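Local coordinates for microtubule-associated protein 1A/1B, light chain 3 (Trypanosoma brucei brucei, PDB 3W1Y) that belongs to the ATG8 family of ubiquitin-like autophagy proteins and, like its relatives, probably works on membranes coupled to the lipid phosphatidylethanolamine, at residues A[19-22]-A[23-27]; A[28-31]-A[32-35]; A[75-78]-A[79-82]; A[84-88]-A[89-93]. All coordinates share one frame; numbering follows the deposited sequence.

Contact 1 (A[19-22]-A[23-27]); sequences RAKE and TESAR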
loop_
_atom_site.group_PDB
_atom_site.type_symbol
_atom_site.label_atom_id
_atom_site.label_comp_id
_atom_site.label_asym_id
_atom_site.label_seq_id
_atom_site.Cartn_x
_atom_site.Cartn_y
_atom_site.Cartn_z
ATOM N N ARG A 19 15.597 20.969 13.520
ATOM C CA ARG A 19 14.497 20.488 12.668
ATOM C C ARG A 19 13.798 21.629 11.892
ATOM O O ARG A 19 13.622 21.517 10.692
ATOM C CB ARG A 19 13.488 19.692 13.472
ATOM C CG ARG A 19 14.069 18.476 14.110
ATOM C CD ARG A 19 12.987 17.751 14.864
ATOM N NE ARG A 19 13.057 18.030 16.287
ATOM C CZ ARG A 19 12.083 18.558 17.015
ATOM N NH1 ARG A 19 10.907 18.894 16.480
ATOM N NH2 ARG A 19 12.299 18.740 18.298
ATOM N N ALA A 20 13.412 22.702 12.584
ATOM C CA ALA A 20 12.825 23.886 11.945
ATOM C C ALA A 20 13.713 24.480 10.844
ATOM O O ALA A 20 13.215 24.873 9.800
ATOM C CB ALA A 20 12.483 24.978 12.987
ATOM N N LYS A 21 15.019 24.566 11.099
ATOM C CA LYS A 21 15.985 25.051 10.103
ATOM C C LYS A 21 16.027 24.108 8.891
ATOM O O LYS A 21 15.972 24.537 7.743
ATOM C CB LYS A 21 17.373 25.221 10.739
ATOM C CG LYS A 21 18.496 25.522 9.759
ATOM C CD LYS A 21 18.598 27.012 9.406
ATOM C CE LYS A 21 19.278 27.217 8.042
ATOM N NZ LYS A 21 18.321 26.889 6.911
ATOM N N GLU A 22 16.092 22.818 9.157
ATOM C CA GLU A 22 16.079 21.849 8.108
ATOM C C GLU A 22 14.872 22.024 7.175
ATOM O O GLU A 22 15.036 22.060 5.955
ATOM C CB GLU A 22 16.144 20.448 8.708
ATOM C CG GLU A 22 16.444 19.387 7.707
ATOM C CD GLU A 22 16.499 17.991 8.304
ATOM O OE1 GLU A 22 16.426 17.838 9.550
ATOM O OE2 GLU A 22 16.619 17.037 7.506
ATOM N N THR A 23 13.662 22.121 7.721
ATOM C CA THR A 23 12.462 22.261 6.856
ATOM C C THR A 23 12.321 23.658 6.214
ATOM O O THR A 23 11.773 23.772 5.118
ATOM C CB THR A 23 11.169 21.872 7.564
ATOM O OG1 THR A 23 10.922 22.807 8.623
ATOM C CG2 THR A 23 11.300 20.417 8.136
ATOM N N GLU A 24 12.802 24.686 6.913
ATOM C CA GLU A 24 12.931 26.035 6.358
ATOM C C GLU A 24 13.807 26.055 5.090
ATOM O O GLU A 24 13.423 26.615 4.064
ATOM C CB GLU A 24 13.516 26.990 7.405
ATOM C CG GLU A 24 13.794 28.378 6.877
ATOM C CD GLU A 24 14.532 29.294 7.865
ATOM O OE1 GLU A 24 15.275 28.816 8.773
ATOM O OE2 GLU A 24 14.368 30.524 7.704
ATOM N N SER A 25 14.984 25.449 5.158
ATOM C CA SER A 25 15.834 25.365 3.990
ATOM C C SER A 25 15.126 24.589 2.865
ATOM O O SER A 25 15.162 25.005 1.705
ATOM C CB SER A 25 17.138 24.656 4.343
ATOM O OG SER A 25 17.760 25.294 5.444
ATOM N N ALA A 26 14.516 23.449 3.195
ATOM C CA ALA A 26 13.824 22.644 2.173
ATOM C C ALA A 26 12.742 23.463 1.462
ATOM O O ALA A 26 12.601 23.408 0.242
ATOM C CB ALA A 26 13.259 21.339 2.762
ATOM N N ARG A 27 12.016 24.275 2.212
ATOM C CA ARG A 27 10.908 24.998 1.635
ATOM C C ARG A 27 11.356 26.250 0.883
ATOM O O ARG A 27 10.643 26.720 -0.011
ATOM C CB ARG A 27 9.853 25.308 2.717
ATOM C CG ARG A 27 9.205 23.995 3.333
ATOM C CD ARG A 27 8.142 23.389 2.393
ATOM N NE ARG A 27 6.953 24.242 2.370
ATOM C CZ ARG A 27 5.779 23.931 1.828
ATOM N NH1 ARG A 27 5.583 22.754 1.222
ATOM N NH2 ARG A 27 4.795 24.818 1.906
#

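Contact 2 (A[28-31]-A[32-35]); sequences LRYP and KHIP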
loop_
_atom_site.group_PDB
_atom_site.type_symbol
_atom_site.label_atom_id
_atom_site.label_comp_id
_atom_site.label_asym_id
_atom_site.label_seq_id
_atom_site.Cartn_x
_atom_site.Cartn_y
_atom_site.Cartn_z
ATOM N N LEU A 28 12.514 26.789 1.253
ATOM C CA LEU A 28 13.084 27.918 0.537
ATOM C C LEU A 28 13.450 27.494 -0.905
ATOM O O LEU A 28 13.193 28.239 -1.842
ATOM C CB LEU A 28 14.299 28.496 1.271
ATOM C CG LEU A 28 15.191 29.467 0.479
ATOM C CD1 LEU A 28 14.456 30.789 0.136
ATOM C CD2 LEU A 28 16.535 29.757 1.175
ATOM N N ARG A 29 14.008 26.284 -1.051
ATOM C CA ARG A 29 14.375 25.758 -2.346
ATOM C C ARG A 29 13.239 25.025 -3.070
ATOM O O ARG A 29 13.117 25.116 -4.300
ATOM C CB ARG A 29 15.628 24.877 -2.275
ATOM C CG ARG A 29 16.171 24.599 -3.694
ATOM C CD ARG A 29 17.621 24.154 -3.726
ATOM N NE ARG A 29 18.534 25.129 -3.126
ATOM C CZ ARG A 29 19.859 24.989 -3.109
ATOM N NH1 ARG A 29 20.433 23.908 -3.652
ATOM N NH2 ARG A 29 20.608 25.925 -2.542
ATOM N N TYR A 30 12.408 24.323 -2.304
ATOM C CA TYR A 30 11.307 23.519 -2.844
ATOM C C TYR A 30 9.978 23.878 -2.181
ATOM O O TYR A 30 9.421 23.088 -1.416
ATOM C CB TYR A 30 11.615 22.037 -2.673
ATOM C CG TYR A 30 12.901 21.638 -3.334
ATOM C CD1 TYR A 30 14.078 21.526 -2.591
ATOM C CD2 TYR A 30 12.952 21.410 -4.719
ATOM C CE1 TYR A 30 15.273 21.177 -3.197
ATOM C CE2 TYR A 30 14.139 21.073 -5.356
ATOM C CZ TYR A 30 15.294 20.956 -4.592
ATOM O OH TYR A 30 16.474 20.614 -5.203
ATOM N N PRO A 31 9.443 25.064 -2.507
ATOM C CA PRO A 31 8.240 25.572 -1.792
ATOM C C PRO A 31 6.955 24.786 -2.109
ATOM O O PRO A 31 5.942 24.969 -1.447
ATOM C CB PRO A 31 8.124 27.029 -2.273
ATOM C CG PRO A 31 8.823 27.013 -3.708
ATOM C CD PRO A 31 9.908 25.967 -3.602
ATOM N N LYS A 32 6.995 23.932 -3.123
ATOM C CA LYS A 32 5.855 23.077 -3.457
ATOM C C LYS A 32 6.109 21.601 -3.053
ATOM O O LYS A 32 5.373 20.708 -3.460
ATOM C CB LYS A 32 5.535 23.207 -4.961
ATOM C CG LYS A 32 4.993 24.600 -5.364
ATOM C CD LYS A 32 4.679 24.679 -6.878
ATOM C CE LYS A 32 4.262 26.113 -7.238
ATOM N NZ LYS A 32 3.690 26.241 -8.626
ATOM N N HIS A 33 7.147 21.356 -2.263
ATOM C CA HIS A 33 7.427 20.021 -1.790
ATOM C C HIS A 33 7.168 19.880 -0.290
ATOM O O HIS A 33 7.254 20.829 0.474
ATOM C CB HIS A 33 8.847 19.557 -2.176
ATOM C CG HIS A 33 9.037 19.371 -3.662
ATOM N ND1 HIS A 33 9.456 18.183 -4.224
ATOM C CD2 HIS A 33 8.829 20.218 -4.694
ATOM C CE1 HIS A 33 9.506 18.313 -5.537
ATOM N NE2 HIS A 33 9.123 19.538 -5.848
ATOM N N ILE A 34 6.851 18.655 0.105
ATOM C CA ILE A 34 6.478 18.324 1.469
ATOM C C ILE A 34 7.634 17.541 2.088
ATOM O O ILE A 34 8.015 16.487 1.578
ATOM C CB ILE A 34 5.166 17.478 1.466
ATOM C CG1 ILE A 34 4.056 18.177 0.630
ATOM C CG2 ILE A 34 4.732 17.079 2.923
ATOM C CD1 ILE A 34 3.649 19.638 1.120
ATOM N N PRO A 35 8.221 18.075 3.181
ATOM C CA PRO A 35 9.217 17.290 3.935
ATOM C C PRO A 35 8.558 16.298 4.893
ATOM O O PRO A 35 7.720 16.667 5.711
ATOM C CB PRO A 35 10.032 18.349 4.678
ATOM C CG PRO A 35 9.096 19.555 4.787
ATOM C CD PRO A 35 8.043 19.447 3.707
HETATM O O HOH W 1 10.015 21.448 0.925
#

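Contact 3 (A[75-78]-A[79-82]); sequences TATV and MEFM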
loop_
_atom_site.group_PDB
_atom_site.type_symbol
_atom_site.label_atom_id
_atom_site.label_comp_id
_atom_site.label_asym_id
_atom_site.label_seq_id
_atom_site.Cartn_x
_atom_site.Cartn_y
_atom_site.Cartn_z
ATOM N N THR A 75 1.531 17.773 -4.823
ATOM C CA THR A 75 0.553 17.088 -5.677
ATOM C C THR A 75 0.692 15.532 -5.739
ATOM O O THR A 75 -0.230 14.851 -6.218
ATOM C CB THR A 75 0.568 17.659 -7.115
ATOM O OG1 THR A 75 1.910 17.618 -7.611
ATOM C CG2 THR A 75 0.074 19.115 -7.138
ATOM N N ALA A 76 1.821 14.984 -5.277
ATOM C CA ALA A 76 1.961 13.534 -5.115
ATOM C C ALA A 76 0.848 12.974 -4.230
ATOM O O ALA A 76 0.408 13.620 -3.303
ATOM C CB ALA A 76 3.347 13.179 -4.510
ATOM N N THR A 77 0.391 11.769 -4.520
ATOM C CA THR A 77 -0.594 11.104 -3.651
ATOM C C THR A 77 0.061 10.278 -2.542
ATOM O O THR A 77 1.260 9.998 -2.598
ATOM C CB THR A 77 -1.461 10.174 -4.441
ATOM O OG1 THR A 77 -0.615 9.241 -5.099
ATOM C CG2 THR A 77 -2.263 10.956 -5.478
ATOM N N VAL A 78 -0.751 9.880 -1.549
ATOM C CA VAL A 78 -0.337 8.928 -0.527
ATOM C C VAL A 78 0.248 7.657 -1.150
ATOM O O VAL A 78 1.277 7.165 -0.707
ATOM C CB VAL A 78 -1.487 8.607 0.461
ATOM C CG1 VAL A 78 -1.168 7.409 1.307
ATOM C CG2 VAL A 78 -1.753 9.785 1.373
ATOM N N MET A 79 -0.395 7.136 -2.191
ATOM C CA MET A 79 0.103 5.943 -2.860
ATOM C C MET A 79 1.531 6.123 -3.402
ATOM O O MET A 79 2.369 5.223 -3.284
ATOM C CB MET A 79 -0.891 5.508 -3.974
ATOM C CG MET A 79 -0.448 4.271 -4.768
ATOM S SD MET A 79 -0.386 2.794 -3.692
ATOM C CE MET A 79 -2.115 2.337 -3.778
ATOM N N GLU A 80 1.790 7.271 -4.022
ATOM C CA GLU A 80 3.120 7.555 -4.575
ATOM C C GLU A 80 4.174 7.583 -3.480
ATOM O O GLU A 80 5.247 7.002 -3.633
ATOM C CB GLU A 80 3.127 8.866 -5.387
ATOM C CG GLU A 80 2.666 8.657 -6.824
ATOM C CD GLU A 80 2.310 9.959 -7.565
ATOM O OE1 GLU A 80 2.857 10.169 -8.674
ATOM O OE2 GLU A 80 1.469 10.748 -7.067
ATOM N N PHE A 81 3.855 8.254 -2.377
ATOM C CA PHE A 81 4.683 8.213 -1.180
ATOM C C PHE A 81 4.950 6.785 -0.723
ATOM O O PHE A 81 6.093 6.423 -0.461
ATOM C CB PHE A 81 4.031 9.028 -0.051
ATOM C CG PHE A 81 4.640 8.799 1.300
ATOM C CD1 PHE A 81 5.996 8.929 1.506
ATOM C CD2 PHE A 81 3.838 8.470 2.379
ATOM C CE1 PHE A 81 6.543 8.713 2.744
ATOM C CE2 PHE A 81 4.397 8.263 3.645
ATOM C CZ PHE A 81 5.743 8.378 3.811
ATOM N N MET A 82 3.904 5.982 -0.638
ATOM C CA MET A 82 4.051 4.613 -0.194
ATOM C C MET A 82 4.928 3.779 -1.118
ATOM O O MET A 82 5.701 2.942 -0.648
ATOM C CB MET A 82 2.696 3.961 -0.033
ATOM C CG MET A 82 2.044 4.188 1.303
ATOM S SD MET A 82 0.329 3.712 1.074
ATOM C CE MET A 82 0.490 1.931 1.118
#

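Contact 4 (A[84-88]-A[89-93]); sequences ALRQR and LLLEE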
loop_
_atom_site.group_PDB
_atom_site.type_symbol
_atom_site.label_atom_id
_atom_site.label_comp_id
_atom_site.label_asym_id
_atom_site.label_seq_id
_atom_site.Cartn_x
_atom_site.Cartn_y
_atom_site.Cartn_z
ATOM N N ALA A 84 7.340 5.164 -3.030
ATOM C CA ALA A 84 8.694 5.654 -2.736
ATOM C C ALA A 84 9.324 4.983 -1.473
ATOM O O ALA A 84 10.514 4.648 -1.462
ATOM C CB ALA A 84 8.708 7.169 -2.621
ATOM N N LEU A 85 8.502 4.765 -0.444
ATOM C CA LEU A 85 8.941 4.158 0.820
ATOM C C LEU A 85 9.275 2.676 0.622
ATOM O O LEU A 85 10.260 2.185 1.150
ATOM C CB LEU A 85 7.905 4.365 1.942
ATOM C CG LEU A 85 8.147 3.863 3.388
ATOM C CD1 LEU A 85 9.440 4.414 4.075
ATOM C CD2 LEU A 85 6.929 4.231 4.223
ATOM N N ARG A 86 8.459 1.998 -0.178
ATOM C CA ARG A 86 8.709 0.621 -0.592
ATOM C C ARG A 86 10.082 0.427 -1.290
ATOM O O ARG A 86 10.846 -0.484 -0.947
ATOM C CB ARG A 86 7.589 0.195 -1.519
ATOM C CG ARG A 86 7.228 -1.213 -1.373
ATOM C CD ARG A 86 6.408 -1.705 -2.546
ATOM N NE ARG A 86 5.872 -3.026 -2.244
ATOM C CZ ARG A 86 6.573 -4.152 -2.337
ATOM N NH1 ARG A 86 7.842 -4.110 -2.728
ATOM N NH2 ARG A 86 6.006 -5.319 -2.046
ATOM N N GLN A 87 10.364 1.294 -2.265
ATOM C CA GLN A 87 11.646 1.353 -2.950
ATOM C C GLN A 87 12.800 1.622 -1.993
ATOM O O GLN A 87 13.851 1.021 -2.114
ATOM C CB GLN A 87 11.650 2.473 -3.998
ATOM C CG GLN A 87 10.628 2.378 -5.153
ATOM C CD GLN A 87 10.586 3.673 -6.010
ATOM O OE1 GLN A 87 11.599 4.389 -6.129
ATOM N NE2 GLN A 87 9.400 3.990 -6.583
ATOM N N ARG A 88 12.613 2.565 -1.074
ATOM C CA ARG A 88 13.658 2.968 -0.146
ATOM C C ARG A 88 13.958 1.880 0.892
ATOM O O ARG A 88 15.099 1.728 1.325
ATOM C CB ARG A 88 13.249 4.268 0.563
ATOM C CG ARG A 88 14.267 4.743 1.566
ATOM C CD ARG A 88 15.242 5.738 0.925
ATOM N NE ARG A 88 15.079 7.053 1.548
ATOM C CZ ARG A 88 14.639 8.139 0.931
ATOM N NH1 ARG A 88 14.339 8.122 -0.361
ATOM N NH2 ARG A 88 14.525 9.258 1.618
ATOM N N LEU A 89 12.935 1.138 1.298
ATOM C CA LEU A 89 13.093 0.042 2.256
ATOM C C LEU A 89 13.514 -1.259 1.556
ATOM O O LEU A 89 13.744 -2.284 2.210
ATOM C CB LEU A 89 11.782 -0.197 3.024
ATOM C CG LEU A 89 11.264 0.880 3.981
ATOM C CD1 LEU A 89 9.910 0.502 4.534
ATOM C CD2 LEU A 89 12.253 1.103 5.103
ATOM N N LEU A 90 13.587 -1.197 0.225
ATOM C CA LEU A 90 13.835 -2.352 -0.643
ATOM C C LEU A 90 13.095 -3.631 -0.201
ATOM O O LEU A 90 13.704 -4.683 0.026
ATOM C CB LEU A 90 15.345 -2.582 -0.827
ATOM C CG LEU A 90 16.070 -1.379 -1.454
ATOM C CD1 LEU A 90 17.535 -1.303 -1.021
ATOM C CD2 LEU A 90 15.914 -1.347 -2.971
ATOM N N LEU A 91 11.772 -3.517 -0.096
ATOM C CA LEU A 91 10.912 -4.619 0.329
ATOM C C LEU A 91 10.759 -5.693 -0.746
ATOM O O LEU A 91 10.596 -5.382 -1.930
ATOM C CB LEU A 91 9.525 -4.103 0.708
ATOM C CG LEU A 91 9.346 -3.074 1.820
ATOM C CD1 LEU A 91 7.850 -2.817 1.958
ATOM C CD2 LEU A 91 9.951 -3.532 3.145
ATOM N N GLU A 92 10.791 -6.953 -0.311
ATOM C CA GLU A 92 10.576 -8.120 -1.186
ATOM C C GLU A 92 9.113 -8.307 -1.606
ATOM O O GLU A 92 8.239 -7.541 -1.197
ATOM C CB GLU A 92 11.048 -9.391 -0.477
ATOM C CG GLU A 92 12.558 -9.520 -0.313
ATOM C CD GLU A 92 12.963 -10.918 0.164
ATOM O OE1 GLU A 92 12.378 -11.400 1.175
ATOM O OE2 GLU A 92 13.862 -11.527 -0.474
ATOM N N GLU A 93 8.855 -9.351 -2.401
ATOM C CA GLU A 93 7.505 -9.667 -2.909
ATOM C C GLU A 93 6.441 -9.945 -1.838
ATOM O O GLU A 93 5.269 -9.574 -2.007
ATOM C CB GLU A 93 7.557 -10.840 -3.889
ATOM C CG GLU A 93 7.607 -10.428 -5.364
ATOM C CD GLU A 93 7.927 -11.591 -6.312
ATOM O OE1 GLU A 93 7.739 -12.784 -5.931
ATOM O OE2 GLU A 93 8.365 -11.300 -7.453
#

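Contact 1 (A[19-22]-A[23-27])
With its chi1 at 66°, Thr23 sets OG1 between its own N and carbonyl carbon, which brings the hydroxyl back over the preceding turn, where OG1 comes 3.3 Å from Ala20 O. The same rotation lays the methyl CG2 beside the carbonyl of Arg19, at 3.6 Å from Arg19 O. That oxygen also accepts the amide of Thr23, with Thr23 N to Arg19 O at 3.0 Å. Glu24 N reaches Ala20 O at 2.9 Å, and Ala26 N reaches Glu22 O at 3.1 Å. These i to i+4 bonds belong to the middle of helix 16-29, one of the N-terminal helices that ATG8 proteins carry in addition to their ubiquitin-like fold. On the outer side, Lys21 sends CG away from its backbone N (chi1 171°) and then bends, passing obliquely across Glu24 so that Lys21 CD lies 3.8 Å from Glu24 OE1. Ser25 N closes on Lys21 O at 2.9 Å. The inner side is tied to the rest of the domain: Thr23 OG1 is hydrogen-bonded to Asp123 O, Arg19 forms a salt bridge with the carboxylate of Asp123, and the extended Glu22 reaches Lys69 and the hydroxyl of Tyr10.

Contact 2 (A[28-31]-A[32-35])
A type I beta turn from Tyr30 to His33 carries the chain out of helix 16-29 and into strand 33-40, and it is closed by His33 N donating to Tyr30 O at 3.0 Å. The N-H points well at its acceptor, yet the donor stands above the carbonyl plane. A water sits at 2.9 Å from Tyr30 O and donates to it, so this one oxygen takes two hydrogens; the same water donates to His33 O, also at 2.9 Å, and bridges the two ends of the turn. Alongside the backbone closure the two aromatic side chains meet. Tyr30 CB and His33 CB lie 3.7 Å apart, and in both residues CG stands anti to the carbonyl carbon (chi1 -58° and -67°), which sends the rings out on the same side of the turn. They form a T-shaped pair in which Tyr30 turns its edge to the face of His33, with ring centroids 5.4 Å apart and planes at 62°. Tyr30 is the first residue to leave helical geometry, and the turn thus joins an N-terminal helix to the first strand of the mixed sheet in this ubiquitin-like domain. At the corner, the Lys32 chain runs extended away from the turn. Both aromatic side chains also touch Leu71 of strand 68-73, the antiparallel neighbour of strand 33-40, and Lys32 pairs through its backbone with Glu74.

Contact 3 (A[75-78]-A[79-82])
Thr77 and Glu80 grip each other in both directions. Glu80 OE2 accepts Thr77 N at 2.9 Å, in a nearly straight bond of 168°, and also takes the hydroxyl of Thr77, with OG1 to OE2 at 3.2 Å. Both donors come to the anti side of the carboxylate oxygen, moderately out of its plane. In return Thr77 OG1 accepts Glu80 N at 3.3 Å, so the hydroxyl gives to one part of Glu80 and receives from another. This is a capping box, with Thr77 at the N-cap of helix 78-88. A chi1 of 57° aims OG1 of Thr77 forward over the first turn, and the extended Glu80 chain doubles back past Thr77. The first regular helical bonds follow at once: Phe81 N to Thr77 O at 3.1 Å and Met82 N to Val78 O at 2.9 Å. Beside the latter, Val78 CG1 touches the sulfur of Met82, with CG1 to SD at 4.0 Å. Farther out, Val78 packs against Pro106 and Ile115, and Phe81 turns inward to an edge-to-face pair with Phe70 as well as to Ile36 and Val99 of the sheet. Outside the box, Thr77 and Glu80 both pack on Met83 of the second subunit, and Met79 packs on Met79 of that chain. The two donors on OE2 restrict how the carboxylate can turn, and its negative charge at the start of the helix would probably be favoured by the helix dipole.

Contact 4 (A[84-88]-A[89-93])
Leu89 N reaches Leu85 O at 2.9 Å, a last i to i+4 bond before helix 78-88 ends. Leu85 and Leu89 lie side by side, pointing the same way, with Leu85 CG 4.0 Å from Leu89 CD1. The backbone oxygen of Arg86 accepts Leu91 N at 3.3 Å in a fairly straight bond of 167°. Together with the weak bond from Leu90 N to Gln87 O, and with Leu90 at positive phi (40°), this makes a Schellman motif that ends the helix. Leu90 folds back over the last turn, its CG 3.3 Å from Gln87 O. The guanidinium of Arg86 bonds to two successive carbonyls of the chain beyond: NH2 donates to Glu92 O at 3.3 Å, an oxygen lying at the edge of the guanidinium and tilted from its plane, while NH1 makes a weak bond to Leu91 O at 3.1 Å. The chain is extended from CG to NE, which carries the guanidinium alongside Leu91; Leu91 CB lies over one face of that group, and Leu91 CD1 touches Arg86 CG at 3.7 Å as the two side chains cross. The leucines on the inner side rest on the sheet: Leu85 and Leu89 on Tyr130 of strand 126-133, Leu89 and Leu91 on Val132 of the same strand, and Leu85 and Leu91 on Val97 of strand 96-100. Arg88 makes a cation-pi contact with Phe70 of strand 68-73, which Leu85 also touches, so the helix end spans several strands before the chain turns into strand 96-100.

The four contacts follow one another along the chain and fall into two pairs. Contacts 1 and 2 share helix 16-29, their centres about 9 Å apart, and touch where Arg27 NH1 probably bonds to His33 O. Contacts 3 and 4 share helix 78-88, centres about 14 Å apart, one at its start and the other at its end. The mixed four-stranded sheet connects the pairs: contact 2 enters its strand 33-40 and contact 4 leads toward strand 96-100, outermost within this chain. Contacts 1 and 4, about 26 Å between centres, lie on opposite sides of the chain's centre. The set therefore marks an added N-terminal helix and a helix of the ubiquitin-like domain, each with its exit.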